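Local coordinates for protein N-methyltransferase (Streptoalloteichus sp. ATCC 53650, PDB 5BSZ) that probably transfers a methyl group from S-adenosylmethionine to the amino nitrogen of a deoxysugar of kedarcidin, probably while that sugar is carried on a thymidine nucleotide, at residues L21-R26 against D163-E168; G105-A110 against H137-G142; S178-D183 against L208-A213; E228-V233 against L240-R245. All blocks are in the same frame, centred on the assembly; numbering follows the deposited sequence.

Contact 1: residues L21-R26 against D163-E168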
loop_
_atom_site.group_PDB
_atom_site.type_symbol
_atom_site.label_atom_id
_atom_site.label_comp_id
_atom_site.label_asym_id
_atom_site.label_seq_id
_atom_site.Cartn_x
_atom_site.Cartn_y
_atom_site.Cartn_z
ATOM N N LEU A 21 -15.133 9.202 -12.050
ATOM C CA LEU A 21 -16.495 9.324 -12.537
ATOM C C LEU A 21 -16.520 9.138 -14.056
ATOM O O LEU A 21 -17.462 8.517 -14.568
ATOM C CB LEU A 21 -17.187 10.604 -12.019
ATOM C CG LEU A 21 -17.504 10.614 -10.498
ATOM C CD1 LEU A 21 -18.656 11.542 -10.056
ATOM C CD2 LEU A 21 -17.763 9.215 -9.956
ATOM N N PHE A 22 -15.491 9.616 -14.765
ATOM C CA PHE A 22 -15.356 9.361 -16.213
ATOM C C PHE A 22 -15.430 7.853 -16.434
ATOM O O PHE A 22 -16.160 7.331 -17.283
ATOM C CB PHE A 22 -14.005 9.828 -16.780
ATOM C CG PHE A 22 -13.464 8.904 -17.845
ATOM C CD1 PHE A 22 -12.460 7.984 -17.555
ATOM C CD2 PHE A 22 -14.004 8.913 -19.131
ATOM C CE1 PHE A 22 -11.985 7.116 -18.527
ATOM C CE2 PHE A 22 -13.535 8.044 -20.107
ATOM C CZ PHE A 22 -12.525 7.145 -19.804
ATOM N N TYR A 23 -14.631 7.171 -15.628
ATOM C CA TYR A 23 -14.324 5.782 -15.831
ATOM C C TYR A 23 -15.551 4.905 -15.558
ATOM O O TYR A 23 -15.985 4.153 -16.436
ATOM C CB TYR A 23 -13.132 5.434 -14.941
ATOM C CG TYR A 23 -12.400 4.233 -15.439
ATOM C CD1 TYR A 23 -11.238 4.360 -16.190
ATOM C CD2 TYR A 23 -12.896 2.971 -15.189
ATOM C CE1 TYR A 23 -10.572 3.243 -16.661
ATOM C CE2 TYR A 23 -12.241 1.851 -15.650
ATOM C CZ TYR A 23 -11.081 1.987 -16.383
ATOM O OH TYR A 23 -10.449 0.842 -16.818
ATOM N N ARG A 24 -16.109 5.021 -14.354
ATOM C CA ARG A 24 -17.427 4.472 -14.033
ATOM C C ARG A 24 -18.457 4.711 -15.141
ATOM O O ARG A 24 -19.254 3.823 -15.455
ATOM C CB ARG A 24 -17.967 5.114 -12.757
ATOM C CG ARG A 24 -17.423 4.545 -11.458
ATOM C CD ARG A 24 -18.199 5.142 -10.295
ATOM N NE ARG A 24 -17.526 4.952 -9.016
ATOM C CZ ARG A 24 -17.708 5.713 -7.937
ATOM N NH1 ARG A 24 -18.545 6.743 -7.957
ATOM N NH2 ARG A 24 -17.040 5.442 -6.822
ATOM N N GLY A 25 -18.440 5.910 -15.721
ATOM C CA GLY A 25 -19.457 6.335 -16.684
ATOM C C GLY A 25 -19.467 5.626 -18.029
ATOM O O GLY A 25 -20.339 5.874 -18.860
ATOM N N ARG A 26 -18.518 4.724 -18.255
ATOM C CA ARG A 26 -18.217 4.303 -19.617
ATOM C C ARG A 26 -19.333 3.482 -20.272
ATOM O O ARG A 26 -19.712 3.756 -21.416
ATOM C CB ARG A 26 -16.855 3.605 -19.664
ATOM C CG ARG A 26 -15.713 4.593 -19.871
ATOM C CD ARG A 26 -14.373 4.003 -19.470
ATOM N NE ARG A 26 -14.320 2.560 -19.678
ATOM C CZ ARG A 26 -14.153 1.978 -20.861
ATOM N NH1 ARG A 26 -14.030 2.719 -21.959
ATOM N NH2 ARG A 26 -14.100 0.656 -20.956
ATOM N N ASP A 163 -12.801 -3.323 -15.433
ATOM C CA ASP A 163 -12.817 -2.628 -16.693
ATOM C C ASP A 163 -11.352 -2.420 -17.069
ATOM O O ASP A 163 -10.472 -2.424 -16.206
ATOM C CB ASP A 163 -13.473 -1.258 -16.516
ATOM C CG ASP A 163 -13.866 -0.605 -17.849
ATOM O OD1 ASP A 163 -14.217 0.591 -17.849
ATOM O OD2 ASP A 163 -13.859 -1.279 -18.904
ATOM N N VAL A 164 -11.093 -2.170 -18.343
ATOM C CA VAL A 164 -9.760 -1.877 -18.820
ATOM C C VAL A 164 -9.864 -0.802 -19.867
ATOM O O VAL A 164 -10.727 -0.887 -20.730
ATOM C CB VAL A 164 -9.102 -3.075 -19.543
ATOM C CG1 VAL A 164 -7.684 -2.697 -19.949
ATOM C CG2 VAL A 164 -9.085 -4.324 -18.680
ATOM N N VAL A 165 -8.972 0.179 -19.837
ATOM C CA VAL A 165 -8.917 1.195 -20.893
ATOM C C VAL A 165 -7.448 1.281 -21.313
ATOM O O VAL A 165 -6.601 1.677 -20.514
ATOM C CB VAL A 165 -9.432 2.545 -20.361
ATOM C CG1 VAL A 165 -9.181 3.675 -21.345
ATOM C CG2 VAL A 165 -10.920 2.447 -20.052
ATOM N N GLU A 166 -7.150 0.884 -22.544
ATOM C CA GLU A 166 -5.785 0.783 -23.065
ATOM C C GLU A 166 -5.613 1.853 -24.124
ATOM O O GLU A 166 -6.187 1.763 -25.201
ATOM C CB GLU A 166 -5.518 -0.611 -23.650
ATOM C CG GLU A 166 -4.120 -0.734 -24.246
ATOM C CD GLU A 166 -3.868 -2.084 -24.875
ATOM O OE1 GLU A 166 -2.714 -2.342 -25.269
ATOM O OE2 GLU A 166 -4.820 -2.889 -24.959
ATOM N N GLY A 167 -4.873 2.899 -23.802
ATOM C CA GLY A 167 -4.706 4.020 -24.703
ATOM C C GLY A 167 -3.303 3.964 -25.281
ATOM O O GLY A 167 -2.577 2.967 -25.127
ATOM N N GLU A 168 -2.927 5.052 -25.943
ATOM C CA GLU A 168 -1.567 5.207 -26.441
ATOM C C GLU A 168 -0.638 5.632 -25.297
ATOM O O GLU A 168 -0.757 6.729 -24.735
ATOM C CB GLU A 168 -1.518 6.205 -27.613
ATOM C CG GLU A 168 -0.292 6.072 -28.515
ATOM C CD GLU A 168 -0.212 4.755 -29.289
ATOM O OE1 GLU A 168 -1.150 3.925 -29.247
ATOM O OE2 GLU A 168 0.817 4.536 -29.964
#
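The guanidinium of R26 has the CG2 methyl of V165 over the centre of one face and the carboxylate of D163 in its plane at the edge. The two charged groups are nearly coplanar, 22° apart, and the grip is side-on: R26 NE reaches D163 OD1 at 2.7 Å, while R26 NH2 reaches D163 OD2 at 2.8 Å on its syn lone pair. A weak third bond runs from R26 NH2 back to D163 OD1. D163 CG stands anti to its backbone N (chi1 -165°), turned to the helix; OD1 lies 3.2 Å from CE2 of Y23. That ring meets the same V165 methyl, CE1 to CG2 at 3.5 Å, so one methyl serves both flat groups. The hydroxyl of Y23 hydrogen-bonds to the carbonyl O of V172 on the neighbouring strand. L21 of the same helix touches the bound S-adenosyl-L-homocysteine. The end of helix 18-24 and the residues just after it thus pack on strand 160-166, outermost within this chain in the four-stranded antiparallel sheet.

Contact 2: residues G105-A110 against H137-G142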
loop_
_atom_site.group_PDB
_atom_site.type_symbol
_atom_site.label_atom_id
_atom_site.label_comp_id
_atom_site.label_asym_id
_atom_site.label_seq_id
_atom_site.Cartn_x
_atom_site.Cartn_y
_atom_site.Cartn_z
ATOM N N GLY A 105 -32.454 29.611 -2.852
ATOM C CA GLY A 105 -33.254 30.838 -2.949
ATOM C C GLY A 105 -34.140 30.907 -4.182
ATOM O O GLY A 105 -34.489 31.987 -4.590
ATOM N N ARG A 106 -34.455 29.769 -4.812
ATOM C CA ARG A 106 -35.384 29.666 -5.940
ATOM C C ARG A 106 -35.963 28.274 -5.973
ATOM O O ARG A 106 -35.471 27.341 -5.286
ATOM C CB ARG A 106 -34.705 29.944 -7.294
ATOM C CG ARG A 106 -33.631 28.870 -7.628
ATOM C CD ARG A 106 -33.284 28.917 -9.112
ATOM N NE ARG A 106 -34.416 28.552 -9.941
ATOM C CZ ARG A 106 -34.388 28.537 -11.255
ATOM N NH1 ARG A 106 -33.318 28.979 -11.896
ATOM N NH2 ARG A 106 -35.495 28.197 -11.901
ATOM N N VAL A 107 -36.999 28.132 -6.792
ATOM C CA VAL A 107 -37.587 26.866 -7.124
ATOM C C VAL A 107 -37.378 26.539 -8.592
ATOM O O VAL A 107 -36.925 27.368 -9.390
ATOM C CB VAL A 107 -39.066 26.791 -6.689
ATOM C CG1 VAL A 107 -39.149 27.060 -5.181
ATOM C CG2 VAL A 107 -39.927 27.782 -7.477
ATOM N N PHE A 108 -37.717 25.294 -8.911
ATOM C CA PHE A 108 -37.528 24.698 -10.212
ATOM C C PHE A 108 -38.770 23.857 -10.472
ATOM O O PHE A 108 -39.368 23.384 -9.521
ATOM C CB PHE A 108 -36.313 23.765 -10.217
ATOM C CG PHE A 108 -35.015 24.442 -9.926
ATOM C CD1 PHE A 108 -34.623 24.658 -8.630
ATOM C CD2 PHE A 108 -34.160 24.794 -10.931
ATOM C CE1 PHE A 108 -33.408 25.252 -8.336
ATOM C CE2 PHE A 108 -32.976 25.437 -10.649
ATOM C CZ PHE A 108 -32.581 25.670 -9.375
ATOM N N ASP A 109 -39.139 23.631 -11.739
ATOM C CA ASP A 109 -40.262 22.745 -12.055
ATOM C C ASP A 109 -40.014 21.278 -11.630
ATOM O O ASP A 109 -40.938 20.570 -11.289
ATOM C CB ASP A 109 -40.526 22.742 -13.559
ATOM C CG ASP A 109 -40.987 24.144 -14.060
ATOM O OD1 ASP A 109 -41.698 24.758 -13.272
ATOM O OD2 ASP A 109 -40.564 24.636 -15.126
ATOM N N ALA A 110 -38.757 20.858 -11.670
ATOM C CA ALA A 110 -38.347 19.480 -11.275
ATOM C C ALA A 110 -37.026 19.481 -10.499
ATOM O O ALA A 110 -36.117 20.303 -10.746
ATOM C CB ALA A 110 -38.156 18.639 -12.510
ATOM N N HIS A 137 -37.273 23.186 -2.987
ATOM C CA HIS A 137 -36.911 23.850 -4.226
ATOM C C HIS A 137 -37.903 23.608 -5.324
ATOM O O HIS A 137 -37.560 23.762 -6.506
ATOM C CB HIS A 137 -35.531 23.416 -4.686
ATOM C CG HIS A 137 -34.465 23.924 -3.779
ATOM N ND1 HIS A 137 -34.165 23.338 -2.562
ATOM C CD2 HIS A 137 -33.698 25.030 -3.876
ATOM C CE1 HIS A 137 -33.214 24.040 -1.972
ATOM N NE2 HIS A 137 -32.927 25.077 -2.746
ATOM N N LEU A 138 -39.112 23.197 -4.935
ATOM C CA LEU A 138 -40.191 22.986 -5.889
ATOM C C LEU A 138 -41.378 23.905 -5.618
ATOM O O LEU A 138 -41.697 24.142 -4.448
ATOM C CB LEU A 138 -40.754 21.568 -5.779
ATOM C CG LEU A 138 -39.815 20.428 -6.167
ATOM C CD1 LEU A 138 -40.424 19.085 -5.825
ATOM C CD2 LEU A 138 -39.501 20.509 -7.621
ATOM N N PRO A 139 -42.070 24.354 -6.678
ATOM C CA PRO A 139 -43.361 25.002 -6.428
ATOM C C PRO A 139 -44.455 23.950 -6.224
ATOM O O PRO A 139 -44.205 22.754 -6.359
ATOM C CB PRO A 139 -43.622 25.715 -7.736
ATOM C CG PRO A 139 -43.122 24.729 -8.728
ATOM C CD PRO A 139 -41.812 24.250 -8.119
ATOM N N VAL A 140 -45.687 24.381 -5.969
ATOM C CA VAL A 140 -46.818 23.446 -5.947
ATOM C C VAL A 140 -46.927 22.859 -7.325
ATOM O O VAL A 140 -46.765 23.551 -8.322
ATOM C CB VAL A 140 -48.143 24.130 -5.541
ATOM C CG1 VAL A 140 -49.325 23.187 -5.784
ATOM C CG2 VAL A 140 -48.078 24.498 -4.065
ATOM N N GLY A 141 -47.109 21.550 -7.413
ATOM C CA GLY A 141 -47.106 20.927 -8.716
ATOM C C GLY A 141 -45.726 20.517 -9.229
ATOM O O GLY A 141 -45.646 19.867 -10.260
ATOM N N GLY A 142 -44.655 20.960 -8.575
ATOM C CA GLY A 142 -43.286 20.499 -8.899
ATOM C C GLY A 142 -43.069 19.005 -8.712
ATOM O O GLY A 142 -43.710 18.364 -7.863
#
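H137, V107 and F108 carry most of this contact, and the carbonyl of H137 is where they meet. H137 O accepts the backbone N of F108 at 2.9 Å, with an N-H...O angle of 138°. The same oxygen takes a CA-H...O contact from V107 CA at 3.2 Å and lies at the edge of the F108 ring, in its plane; F108 CG stands beside the backbone N that makes the bond (chi1 -62°). The imidazole of H137 brings CD2 to 3.2 Å from R106 O; its nitrogens go to the backbone, ND1 to A133 O and NE2 to L104 N, and F102 stacks on the ring. V107 lays CG1 against the carbonyl carbon of H137, while its CB meets CD of P139 at 4.0 Å. R106 NE lies over one face of the F108 ring, toward the rim, and R106 NE and NH2 both hold V107 O, NE at 2.8 Å; NH2 also bridges to D71. Further along, F108 O packs on CD of P139 and CD2 of L138, and D109 O meets CA of G142 at 3.4 Å, where a type II turn from P139 leads into strand 143-146. With both imidazole nitrogens bound to backbone groups, NE2 accepting and ND1 donating, the ring is probably neutral and fixed in rotation: a structural histidine joining two loops of the methyltransferase domain.

Contact 3: residues S178-D183 against L208-A213. With THM (thymidine), chain G.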
loop_
_atom_site.group_PDB
_atom_site.type_symbol
_atom_site.label_atom_id
_atom_site.label_comp_id
_atom_site.label_asym_id
_atom_site.label_seq_id
_atom_site.Cartn_x
_atom_site.Cartn_y
_atom_site.Cartn_z
ATOM N N SER A 178 -18.447 -5.462 -4.010
ATOM C CA SER A 178 -19.377 -4.912 -3.008
ATOM C C SER A 178 -19.866 -6.003 -2.061
ATOM O O SER A 178 -19.903 -7.170 -2.427
ATOM C CB SER A 178 -20.507 -4.138 -3.684
ATOM O OG SER A 178 -21.535 -4.994 -4.180
ATOM N N HIS A 179 -20.185 -5.641 -0.829
ATOM C CA HIS A 179 -20.784 -6.563 0.113
ATOM C C HIS A 179 -21.651 -5.814 1.108
ATOM O O HIS A 179 -21.529 -4.593 1.319
ATOM C CB HIS A 179 -19.762 -7.417 0.867
ATOM C CG HIS A 179 -18.939 -6.691 1.882
ATOM N ND1 HIS A 179 -17.839 -5.924 1.541
ATOM C CD2 HIS A 179 -18.993 -6.696 3.231
ATOM C CE1 HIS A 179 -17.309 -5.438 2.636
ATOM N NE2 HIS A 179 -18.015 -5.846 3.670
ATOM N N ARG A 180 -22.505 -6.591 1.745
ATOM C CA ARG A 180 -23.538 -6.069 2.603
ATOM C C ARG A 180 -23.007 -6.107 4.015
ATOM O O ARG A 180 -22.358 -7.080 4.430
ATOM C CB ARG A 180 -24.748 -6.995 2.409
ATOM C CG ARG A 180 -25.938 -6.714 3.301
ATOM C CD ARG A 180 -26.829 -7.975 3.390
ATOM N NE ARG A 180 -27.190 -8.555 2.090
ATOM C CZ ARG A 180 -28.277 -8.252 1.379
ATOM N NH1 ARG A 180 -28.498 -8.857 0.227
ATOM N NH2 ARG A 180 -29.148 -7.356 1.844
ATOM N N ILE A 181 -23.225 -5.035 4.763
ATOM C CA ILE A 181 -23.021 -5.004 6.208
ATOM C C ILE A 181 -24.220 -4.379 6.910
ATOM O O ILE A 181 -24.504 -3.172 6.750
ATOM C CB ILE A 181 -21.832 -4.122 6.606
ATOM C CG1 ILE A 181 -20.542 -4.561 5.903
ATOM C CG2 ILE A 181 -21.638 -4.124 8.125
ATOM C CD1 ILE A 181 -19.538 -3.427 5.981
ATOM N N GLY A 182 -24.933 -5.171 7.705
ATOM C CA GLY A 182 -26.200 -4.702 8.298
ATOM C C GLY A 182 -27.095 -4.149 7.176
ATOM O O GLY A 182 -27.343 -4.848 6.211
ATOM N N ASP A 183 -27.560 -2.906 7.281
ATOM C CA ASP A 183 -28.329 -2.271 6.203
ATOM C C ASP A 183 -27.492 -1.284 5.358
ATOM O O ASP A 183 -28.035 -0.321 4.846
ATOM C CB ASP A 183 -29.623 -1.616 6.715
ATOM C CG ASP A 183 -29.353 -0.378 7.572
ATOM O OD1 ASP A 183 -28.245 -0.327 8.120
ATOM O OD2 ASP A 183 -30.183 0.555 7.735
ATOM N N LEU A 208 -23.145 2.878 1.098
ATOM C CA LEU A 208 -24.471 3.387 0.809
ATOM C C LEU A 208 -25.503 2.644 1.650
ATOM O O LEU A 208 -25.374 1.414 1.836
ATOM C CB LEU A 208 -24.749 3.131 -0.667
ATOM C CG LEU A 208 -23.872 3.880 -1.699
ATOM C CD1 LEU A 208 -24.049 3.341 -3.090
ATOM C CD2 LEU A 208 -24.175 5.378 -1.675
ATOM N N THR A 209 -26.500 3.367 2.159
ATOM C CA THR A 209 -27.538 2.731 2.971
ATOM C C THR A 209 -28.558 1.991 2.089
ATOM O O THR A 209 -28.966 2.503 1.061
ATOM C CB THR A 209 -28.252 3.778 3.804
ATOM O OG1 THR A 209 -27.247 4.462 4.499
ATOM C CG2 THR A 209 -29.258 3.144 4.778
ATOM N N LEU A 210 -28.982 0.796 2.503
ATOM C CA LEU A 210 -30.036 0.065 1.880
ATOM C C LEU A 210 -31.375 0.394 2.542
ATOM O O LEU A 210 -31.646 -0.070 3.668
ATOM C CB LEU A 210 -29.723 -1.441 1.959
ATOM C CG LEU A 210 -28.382 -1.887 1.366
ATOM C CD1 LEU A 210 -28.002 -3.320 1.775
ATOM C CD2 LEU A 210 -28.453 -1.738 -0.137
ATOM N N PHE A 211 -32.146 1.293 1.928
ATOM C CA PHE A 211 -33.445 1.675 2.503
ATOM C C PHE A 211 -34.557 0.886 1.869
ATOM O O PHE A 211 -34.590 0.718 0.641
ATOM C CB PHE A 211 -33.777 3.154 2.292
ATOM C CG PHE A 211 -32.852 4.110 2.953
ATOM C CD1 PHE A 211 -31.937 4.819 2.218
ATOM C CD2 PHE A 211 -32.958 4.377 4.310
ATOM C CE1 PHE A 211 -31.099 5.727 2.838
ATOM C CE2 PHE A 211 -32.149 5.291 4.927
ATOM C CZ PHE A 211 -31.218 6.005 4.187
ATOM N N PRO A 212 -35.482 0.358 2.690
ATOM C CA PRO A 212 -36.626 -0.270 2.030
ATOM C C PRO A 212 -37.519 0.761 1.336
ATOM O O PRO A 212 -37.521 1.930 1.699
ATOM C CB PRO A 212 -37.392 -0.938 3.204
ATOM C CG PRO A 212 -36.852 -0.388 4.471
ATOM C CD PRO A 212 -35.484 0.209 4.155
ATOM N N ALA A 213 -38.307 0.315 0.380
ATOM C CA ALA A 213 -39.284 1.157 -0.328
ATOM C C ALA A 213 -40.045 2.087 0.591
ATOM O O ALA A 213 -40.202 3.258 0.243
ATOM C CB ALA A 213 -40.245 0.269 -1.141
HETATM O "O5'" THM G . -23.744 -1.775 -10.319
HETATM C "C5'" THM G . -23.288 -2.902 -9.543
HETATM C "C4'" THM G . -23.936 -2.925 -8.155
HETATM O "O4'" THM G . -25.309 -3.170 -8.470
HETATM C "C3'" THM G . -23.506 -4.061 -7.185
HETATM O "O3'" THM G . -23.015 -3.548 -5.928
HETATM C "C2'" THM G . -24.723 -4.978 -6.951
HETATM C "C1'" THM G . -25.851 -4.113 -7.541
HETATM N N1 THM G . -27.049 -4.714 -8.148
HETATM C C2 THM G . -27.964 -5.088 -7.146
HETATM O O2 THM G . -27.579 -4.919 -5.979
HETATM N N3 THM G . -29.156 -5.618 -7.404
HETATM C C4 THM G . -29.570 -5.777 -8.661
HETATM O O4 THM G . -30.723 -6.266 -8.904
HETATM C C5 THM G . -28.637 -5.370 -9.732
HETATM C C5M THM G . -29.164 -5.597 -11.124
HETATM C C6 THM G . -27.394 -4.819 -9.441
HETATM O O HOH W 1 -32.420 0.428 6.134
#
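The direct polar link between D183 and L210 is a backbone bond: L210 N gives its hydrogen to D183 O at 2.8 Å, almost straight at 169°. D183 lies in the tight turn joining strands 171-181 and 184-195, and this bond sits just past the end of strand 198-209, beside the pairing of L208 with S185. A water makes a second bridge between D183 and L210, donating to D183 OD2 at 2.8 Å and to L210 O at 2.6 Å. D183 CG lies between its backbone N and carbonyl carbon (chi1 70°), and the carboxylate runs side by side with T209, OD2 to CG2 at 4.0 Å.

Van der Waals contact is thin. CB of L210 sits 3.5 Å from D183 O, and its CD1 comes to 4.2 Å from NH2 of R180, the two side chains crossing at about a right angle. The guanidinium of R180 is tied down by a salt bridge to D157 and a bond to P152 O.

Three residues before the end of strand 171-181, S178 OG and the ligand's O3' share a hydrogen bond of 2.7 Å, either one possibly the donor. T154, L156 and R237 also bond the thymidine, while H179 pairs with D13 of the third subunit. The water's two hydrogens are both spent on the acceptors of D183 and L210, which would ease the approach of a carboxylate to a carbonyl.

Contact 4: residues E228-V233 against L240-R245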
loop_
_atom_site.group_PDB
_atom_site.type_symbol
_atom_site.label_atom_id
_atom_site.label_comp_id
_atom_site.label_asym_id
_atom_site.label_seq_id
_atom_site.Cartn_x
_atom_site.Cartn_y
_atom_site.Cartn_z
ATOM N N GLU A 228 -45.131 8.414 -5.362
ATOM C CA GLU A 228 -45.356 7.295 -6.251
ATOM C C GLU A 228 -44.086 6.458 -6.324
ATOM O O GLU A 228 -42.957 6.954 -6.218
ATOM C CB GLU A 228 -45.693 7.748 -7.663
ATOM C CG GLU A 228 -46.856 8.714 -7.748
ATOM C CD GLU A 228 -46.968 9.317 -9.134
ATOM O OE1 GLU A 228 -47.216 8.559 -10.091
ATOM O OE2 GLU A 228 -46.738 10.542 -9.257
ATOM N N HIS A 229 -44.292 5.172 -6.531
ATOM C CA HIS A 229 -43.226 4.299 -6.975
ATOM C C HIS A 229 -43.553 3.818 -8.380
ATOM O O HIS A 229 -44.581 3.191 -8.583
ATOM C CB HIS A 229 -43.092 3.139 -5.999
ATOM C CG HIS A 229 -41.946 2.229 -6.311
ATOM N ND1 HIS A 229 -41.879 0.930 -5.854
ATOM C CD2 HIS A 229 -40.776 2.462 -6.948
ATOM C CE1 HIS A 229 -40.737 0.386 -6.245
ATOM N NE2 HIS A 229 -40.062 1.291 -6.933
ATOM N N LEU A 230 -42.671 4.108 -9.332
ATOM C CA LEU A 230 -42.853 3.805 -10.737
ATOM C C LEU A 230 -41.896 2.678 -11.084
ATOM O O LEU A 230 -40.713 2.772 -10.765
ATOM C CB LEU A 230 -42.534 5.025 -11.598
ATOM C CG LEU A 230 -43.440 6.219 -11.317
ATOM C CD1 LEU A 230 -43.042 7.304 -12.289
ATOM C CD2 LEU A 230 -44.923 5.827 -11.399
ATOM N N THR A 231 -42.409 1.607 -11.682
ATOM C CA THR A 231 -41.570 0.442 -12.068
ATOM C C THR A 231 -41.277 0.276 -13.564
ATOM O O THR A 231 -40.468 -0.560 -13.962
ATOM C CB THR A 231 -42.194 -0.839 -11.517
ATOM O OG1 THR A 231 -43.453 -1.049 -12.161
ATOM C CG2 THR A 231 -42.431 -0.668 -10.028
ATOM N N ASP A 232 -41.859 1.123 -14.402
ATOM C CA ASP A 232 -41.614 1.049 -15.838
ATOM C C ASP A 232 -40.542 2.064 -16.245
ATOM O O ASP A 232 -40.263 2.244 -17.426
ATOM C CB ASP A 232 -42.922 1.259 -16.631
ATOM C CG ASP A 232 -43.654 2.548 -16.254
ATOM O OD1 ASP A 232 -43.749 2.898 -15.054
ATOM O OD2 ASP A 232 -44.151 3.234 -17.166
ATOM N N VAL A 233 -39.917 2.721 -15.271
ATOM C CA VAL A 233 -38.744 3.533 -15.565
ATOM C C VAL A 233 -37.749 3.226 -14.465
ATOM O O VAL A 233 -38.104 2.562 -13.497
ATOM C CB VAL A 233 -39.076 5.050 -15.510
ATOM C CG1 VAL A 233 -39.683 5.509 -16.829
ATOM C CG2 VAL A 233 -40.027 5.374 -14.349
ATOM N N LEU A 240 -38.361 4.042 -9.802
ATOM C CA LEU A 240 -38.111 5.400 -9.370
ATOM C C LEU A 240 -39.110 5.765 -8.328
ATOM O O LEU A 240 -40.267 5.348 -8.425
ATOM C CB LEU A 240 -38.200 6.359 -10.556
ATOM C CG LEU A 240 -37.189 6.273 -11.674
ATOM C CD1 LEU A 240 -37.522 7.356 -12.686
ATOM C CD2 LEU A 240 -35.733 6.453 -11.246
ATOM N N PHE A 241 -38.695 6.579 -7.360
ATOM C CA PHE A 241 -39.634 7.228 -6.460
ATOM C C PHE A 241 -39.864 8.664 -6.883
ATOM O O PHE A 241 -38.899 9.422 -7.122
ATOM C CB PHE A 241 -39.180 7.148 -5.017
ATOM C CG PHE A 241 -39.129 5.749 -4.498
ATOM C CD1 PHE A 241 -40.295 5.093 -4.096
ATOM C CD2 PHE A 241 -37.945 5.042 -4.495
ATOM C CE1 PHE A 241 -40.240 3.782 -3.651
ATOM C CE2 PHE A 241 -37.888 3.726 -4.079
ATOM C CZ PHE A 241 -39.025 3.095 -3.640
ATOM N N VAL A 242 -41.139 8.996 -7.043
ATOM C CA VAL A 242 -41.525 10.340 -7.545
ATOM C C VAL A 242 -42.513 10.970 -6.597
ATOM O O VAL A 242 -43.361 10.273 -6.017
ATOM C CB VAL A 242 -42.124 10.283 -8.954
ATOM C CG1 VAL A 242 -42.532 11.668 -9.448
ATOM C CG2 VAL A 242 -41.116 9.681 -9.928
ATOM N N GLY A 243 -42.379 12.278 -6.415
ATOM C CA GLY A 243 -43.280 13.038 -5.565
ATOM C C GLY A 243 -43.711 14.292 -6.299
ATOM O O GLY A 243 -42.914 14.932 -7.020
ATOM N N VAL A 244 -44.996 14.624 -6.136
ATOM C CA VAL A 244 -45.513 15.870 -6.686
ATOM C C VAL A 244 -45.806 16.749 -5.528
ATOM O O VAL A 244 -46.537 16.359 -4.612
ATOM C CB VAL A 244 -46.776 15.663 -7.517
ATOM C CG1 VAL A 244 -47.393 17.004 -7.907
ATOM C CG2 VAL A 244 -46.406 14.827 -8.731
ATOM N N ARG A 245 -45.180 17.919 -5.505
ATOM C CA ARG A 245 -45.354 18.754 -4.329
ATOM C C ARG A 245 -46.838 19.234 -4.203
ATOM O O ARG A 245 -47.397 19.771 -5.162
ATOM C CB ARG A 245 -44.430 19.938 -4.471
ATOM C CG ARG A 245 -44.563 21.001 -3.422
ATOM C CD ARG A 245 -43.842 20.671 -2.155
ATOM N NE ARG A 245 -43.227 21.896 -1.650
ATOM C CZ ARG A 245 -42.903 22.086 -0.382
ATOM N NH1 ARG A 245 -42.321 23.223 -0.035
ATOM N NH2 ARG A 245 -43.140 21.137 0.524
#
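Rings first: H229 and F241 form an offset stack, centroids 4.3 Å apart and planes at 16°. CE1 of F241 lies over one face of the imidazole, 3.5 Å from H229 CG and toward the rim, while CG2 of T231 lies farther off over the opposite face. H229 CG is anti to the backbone N (chi1 -176°), and the ring reaches across to its neighbour, with L240 O near its plane at the edge, 3.3 Å from CD2. NE2 bonds to R238 O, and Y216 of helix 213-222 stacks on F241.

Four backbone bonds join E228 to V242 and L230 to L240, both antiparallel hydrogen-bonded pairs, with H229 and F241 as the non-hydrogen-bonded pair between them. The E228 N to V242 O bond is short, 2.6 Å; L230 N to L240 O is nearly straight at 175°. This is the hairpin of strands 225-230 and 240-245 that ends the sheet, whose 3-2-1-4-5-7-6 order with one antiparallel strand is the class I methyltransferase fold.

On the face of E228, L230, L240 and V242, CD1 of L230 meets CG2 of V242 at 3.9 Å; past the strand end, CG2 of V233 meets CD1 of L240 at 3.6 Å, crossing at about a right angle. Helix 30-44 covers the L230 and V242 side: V40 packs on both, and the carboxylate of E228 forms a salt bridge with R44.

Contact 1 lies at the surface and rests on a salt bridge, contact 3 is buried, and contacts 2 and 4 are partly buried. Contacts 1 and 3 reach the same antiparallel sheet through the neighbouring strands 160-166 and 171-181; the two contacts come within about 8 Å at their nearest atoms, without touching. Contact 2 joins loops at the ends of methyltransferase sheet strands, contact 4 pairs two of its strands, and they touch: G142 O and G141 N probably bond to R245 N and O. Contact 3 meets contact 4 where A213 packs on F241, leading from one sheet to the other. Regular strand pairing marks contact 4; single backbone bonds cross contacts 2 and 3, with a water added in the latter.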